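Local structure of tryptophan decarboxylase 1 (Oryza sativa subsp. japonica, 6KHO) at residues A[126-130]-A[370-374]; A[139-143]-A[168-172]. The protein catalyses the pyridoxal-phosphate-dependent decarboxylation of L-tryptophan to tryptamine, and of 5-hydroxy-L-tryptophan to serotonin, and works as a homodimer. The contacts are given in a common frame with arbitrary orientation. Numbering follows the deposited sequence.

Contact 1 (A[126-130]-A[370-374])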
loop_
_atom_site.group_PDB
_atom_site.type_symbol
_atom_site.label_atom_id
_atom_site.label_comp_id
_atom_site.label_asym_id
_atom_site.label_seq_id
_atom_site.Cartn_x
_atom_site.Cartn_y
_atom_site.Cartn_z
ATOM N N GLY A 126 1.426 7.682 9.649
ATOM C CA GLY A 126 2.540 7.424 10.543
ATOM C C GLY A 126 3.927 7.372 9.930
ATOM O O GLY A 126 4.677 6.442 10.221
ATOM N N PHE A 127 4.293 8.372 9.118
ATOM C CA PHE A 127 5.609 8.359 8.482
ATOM C C PHE A 127 6.734 8.443 9.517
ATOM O O PHE A 127 7.800 7.847 9.332
ATOM C CB PHE A 127 5.740 9.491 7.458
ATOM C CG PHE A 127 4.935 10.743 7.753
ATOM C CD1 PHE A 127 5.293 11.614 8.774
ATOM C CD2 PHE A 127 3.877 11.099 6.930
ATOM C CE1 PHE A 127 4.561 12.790 9.002
ATOM C CE2 PHE A 127 3.142 12.263 7.146
ATOM C CZ PHE A 127 3.479 13.113 8.182
ATOM N N THR A 128 6.519 9.186 10.602
ATOM C CA THR A 128 7.453 9.246 11.716
ATOM C C THR A 128 6.739 8.832 12.996
ATOM O O THR A 128 5.499 8.876 13.092
ATOM C CB THR A 128 8.052 10.655 11.910
ATOM O OG1 THR A 128 7.005 11.592 12.192
ATOM C CG2 THR A 128 8.851 11.116 10.667
ATOM N N TRP A 129 7.554 8.423 13.976
ATOM C CA TRP A 129 7.056 8.170 15.328
ATOM C C TRP A 129 6.285 9.376 15.862
ATOM O O TRP A 129 5.167 9.240 16.360
ATOM C CB TRP A 129 8.238 7.808 16.242
ATOM C CG TRP A 129 7.862 7.607 17.703
ATOM C CD1 TRP A 129 7.517 6.433 18.306
ATOM C CD2 TRP A 129 7.787 8.616 18.724
ATOM N NE1 TRP A 129 7.211 6.651 19.639
ATOM C CE2 TRP A 129 7.390 7.977 19.920
ATOM C CE3 TRP A 129 8.048 9.990 18.746
ATOM C CZ2 TRP A 129 7.222 8.671 21.129
ATOM C CZ3 TRP A 129 7.861 10.690 19.952
ATOM C CH2 TRP A 129 7.452 10.022 21.120
ATOM N N GLN A 130 6.852 10.576 15.721
ATOM C CA GLN A 130 6.212 11.768 16.263
ATOM C C GLN A 130 4.869 12.044 15.597
ATOM O O GLN A 130 3.939 12.537 16.261
ATOM C CB GLN A 130 7.132 12.981 16.103
ATOM C CG GLN A 130 6.572 14.250 16.743
ATOM C CD GLN A 130 6.300 14.075 18.222
ATOM O OE1 GLN A 130 5.192 13.693 18.639
ATOM N NE2 GLN A 130 7.311 14.355 19.033
ATOM N N VAL A 370 14.034 6.170 18.059
ATOM C CA VAL A 370 12.851 5.642 17.386
ATOM C C VAL A 370 13.234 5.269 15.960
ATOM O O VAL A 370 14.180 5.812 15.387
ATOM C CB VAL A 370 11.674 6.657 17.381
ATOM C CG1 VAL A 370 11.258 6.989 18.788
ATOM C CG2 VAL A 370 12.064 7.949 16.614
ATOM N N THR A 371 12.492 4.325 15.383
ATOM C CA THR A 371 12.594 4.051 13.954
ATOM C C THR A 371 11.380 4.669 13.270
ATOM O O THR A 371 10.240 4.331 13.603
ATOM C CB THR A 371 12.692 2.552 13.647
ATOM O OG1 THR A 371 13.886 2.019 14.226
ATOM C CG2 THR A 371 12.781 2.320 12.130
ATOM N N ASP A 372 11.623 5.616 12.365
ATOM C CA ASP A 372 10.550 6.173 11.551
ATOM C C ASP A 372 10.302 5.219 10.395
ATOM O O ASP A 372 11.226 4.915 9.627
ATOM C CB ASP A 372 10.917 7.571 11.054
ATOM C CG ASP A 372 11.197 8.529 12.200
ATOM O OD1 ASP A 372 10.353 8.614 13.117
ATOM O OD2 ASP A 372 12.261 9.185 12.195
ATOM N N LEU A 373 9.069 4.713 10.292
ATOM C CA LEU A 373 8.837 3.588 9.397
ATOM C C LEU A 373 8.771 3.998 7.933
ATOM O O LEU A 373 8.835 3.123 7.062
ATOM C CB LEU A 373 7.577 2.820 9.816
ATOM C CG LEU A 373 7.795 2.124 11.177
ATOM C CD1 LEU A 373 6.508 1.538 11.751
ATOM C CD2 LEU A 373 8.867 1.061 11.112
ATOM N N LYS A 374 8.722 5.296 7.626
ATOM C CA LYS A 374 9.000 5.711 6.254
ATOM C C LYS A 374 10.378 5.243 5.781
ATOM O O LYS A 374 10.589 5.084 4.572
ATOM C CB LYS A 374 8.909 7.225 6.122
ATOM C CG LYS A 374 9.977 7.983 6.906
ATOM C CD LYS A 374 9.894 9.475 6.574
ATOM C CE LYS A 374 11.020 10.253 7.215
ATOM N NZ LYS A 374 12.303 9.972 6.489
HETATM O O HOH W 1 6.959 5.932 11.886
HETATM O O HOH W 2 9.723 10.680 15.224
#

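Contact 2 (A[139-143]-A[168-172])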
loop_
_atom_site.group_PDB
_atom_site.type_symbol
_atom_site.label_atom_id
_atom_site.label_comp_id
_atom_site.label_asym_id
_atom_site.label_seq_id
_atom_site.Cartn_x
_atom_site.Cartn_y
_atom_site.Cartn_z
ATOM N N GLU A 139 2.667 -0.926 16.042
ATOM C CA GLU A 139 3.182 -1.744 14.952
ATOM C C GLU A 139 4.387 -2.553 15.412
ATOM O O GLU A 139 4.491 -3.754 15.125
ATOM C CB GLU A 139 3.546 -0.870 13.758
ATOM C CG GLU A 139 4.091 -1.667 12.579
ATOM C CD GLU A 139 3.945 -0.924 11.260
ATOM O OE1 GLU A 139 3.010 -0.083 11.135
ATOM O OE2 GLU A 139 4.787 -1.159 10.362
ATOM N N VAL A 140 5.306 -1.914 16.137
ATOM C CA VAL A 140 6.465 -2.642 16.654
ATOM C C VAL A 140 6.019 -3.747 17.611
ATOM O O VAL A 140 6.527 -4.869 17.571
ATOM C CB VAL A 140 7.446 -1.664 17.326
ATOM C CG1 VAL A 140 8.516 -2.439 18.085
ATOM C CG2 VAL A 140 8.086 -0.753 16.260
ATOM N N LEU A 141 5.048 -3.452 18.476
ATOM C CA LEU A 141 4.598 -4.459 19.434
ATOM C C LEU A 141 3.917 -5.631 18.732
ATOM O O LEU A 141 4.168 -6.793 19.072
ATOM C CB LEU A 141 3.656 -3.817 20.459
ATOM C CG LEU A 141 3.030 -4.716 21.527
ATOM C CD1 LEU A 141 4.085 -5.164 22.503
ATOM C CD2 LEU A 141 1.948 -3.959 22.269
ATOM N N ALA A 142 3.053 -5.348 17.750
ATOM C CA ALA A 142 2.396 -6.427 17.013
ATOM C C ALA A 142 3.418 -7.293 16.283
ATOM O O ALA A 142 3.305 -8.523 16.266
ATOM C CB ALA A 142 1.376 -5.859 16.015
ATOM N N LEU A 143 4.423 -6.669 15.676
ATOM C CA LEU A 143 5.462 -7.449 15.007
ATOM C C LEU A 143 6.195 -8.346 15.995
ATOM O O LEU A 143 6.487 -9.512 15.698
ATOM C CB LEU A 143 6.446 -6.515 14.310
ATOM C CG LEU A 143 5.930 -5.873 13.024
ATOM C CD1 LEU A 143 6.739 -4.627 12.701
ATOM C CD2 LEU A 143 5.976 -6.905 11.878
ATOM N N GLY A 168 14.715 -6.111 13.318
ATOM C CA GLY A 168 13.451 -5.416 13.448
ATOM C C GLY A 168 12.565 -5.739 12.264
ATOM O O GLY A 168 12.921 -6.546 11.401
ATOM N N GLY A 169 11.399 -5.098 12.242
ATOM C CA GLY A 169 10.394 -5.445 11.258
ATOM C C GLY A 169 9.609 -4.238 10.803
ATOM O O GLY A 169 9.750 -3.137 11.338
ATOM N N VAL A 170 8.780 -4.463 9.785
ATOM C CA VAL A 170 7.872 -3.442 9.283
ATOM C C VAL A 170 6.668 -4.146 8.672
ATOM O O VAL A 170 6.803 -5.204 8.050
ATOM C CB VAL A 170 8.562 -2.509 8.259
ATOM C CG1 VAL A 170 9.073 -3.301 7.041
ATOM C CG2 VAL A 170 7.604 -1.383 7.816
ATOM N N ILE A 171 5.489 -3.563 8.855
ATOM C CA ILE A 171 4.296 -4.031 8.166
ATOM C C ILE A 171 4.197 -3.279 6.844
ATOM O O ILE A 171 4.168 -2.043 6.824
ATOM C CB ILE A 171 3.033 -3.821 9.013
ATOM C CG1 ILE A 171 3.124 -4.626 10.316
ATOM C CG2 ILE A 171 1.801 -4.208 8.205
ATOM C CD1 ILE A 171 1.963 -4.280 11.310
ATOM N N LEU A 172 4.162 -4.025 5.749
ATOM C CA LEU A 172 4.007 -3.497 4.404
ATOM C C LEU A 172 2.683 -3.988 3.826
ATOM O O LEU A 172 2.004 -4.840 4.405
ATOM C CB LEU A 172 5.183 -3.929 3.507
ATOM C CG LEU A 172 6.571 -3.561 4.040
ATOM C CD1 LEU A 172 7.701 -4.227 3.242
ATOM C CD2 LEU A 172 6.746 -2.047 4.054
#

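Contact 1 (A[126-130]-A[370-374])
Two buried loops meet at the dimer interface, close to a pyridoxal phosphate site, through the D372 carboxylate, a backbone hydrogen bond and an aliphatic-aromatic contact. D372 has chi1 in the m well, and D372 OD1 accepts a hydrogen bond from W129 N at 2.9 Å. A water joins D372 OD1 to Q130 N, while D372 OD2 bonds to S365. With W129 chi1 in the t well, one face of the indole lies against V370. V370 CG1 sits 3.7 Å from the centroid of the W129 five-membered ring, a CH-pi contact, and W129 NE1 bonds to E137. At the other end, K374 N donates to F127 O at 3.2 Å. K374 CB points toward 126-130, while NZ bonds to T355 O. The F127 ring touches V380 of the cofactor site and stacks edge-to-face with F103 of the second subunit. The amides of W129 and K374 thus have direct acceptors across the contact. Those of Q130 and L373 have waters, the second shared with G126 O. Polar groups as well as packing hold this loop pairing.

Contact 2 (A[139-143]-A[168-172])
Helix 133-149 packs across strand 168-172, an outermost strand of the seven-stranded mixed sheet in the large domain of this PLP-dependent (fold type I) decarboxylase. The segment axes come within 8.3 Å and their directions differ by 107°, so the helix runs crosswise to the strand.

The polar part is one hydrogen bond. E139 points toward the strand with chi1 and chi2 both t. This extended side chain carries its carboxylate to the strand backbone, where I171 N donates to OE2. V170 points away from the helix, yet V170 CG2 makes a van der Waals contact with E139 OE2 at 3.8 Å. The other oxygen, OE1, forms a salt bridge with R382, next in sequence to G381 of the cofactor site. One buried glutamate therefore ties together helix, strand and the loop that holds R382. The strand pairs with 339-343 through backbone hydrogen bonds of G168, V170 and L172; I171 N meets the glutamate instead.

The apolar part centres on L143, one helical turn after E139. L143 CD2 lies 4.0 Å from I171 CG1, and both side chains also touch C340 on the neighbouring strand.

The last element is close packing on glycine. G169 has no side chain, and a CB there would be tight against L143. The methyl L143 CD1 instead rests directly on the strand, 3.5 Å from G169 C and 3.6 Å from V170 N.

Overall arrangement
The centres of contact 1 and contact 2 are 12 Å apart. Along the chain the order is 126-130, 139-143, 168-172, 370-374, so contact 2 falls wholly between the two segments of contact 1. Segment 126-130 leads into helix 133-149, which carries 139-143. The two sites touch through L373: L373 CD1 is 3.5 Å from E139 OE2, and L373 CD2 is 4.3 Å from V170 CG2. R382 also serves both, through the backbone of G126 and the carboxylate of E139. The two contacts join the dimer-facing loops to the edge of the large sheet. Contact 1 lies next to V380 and G381, which bind the cofactor; contact 2 lies farther off.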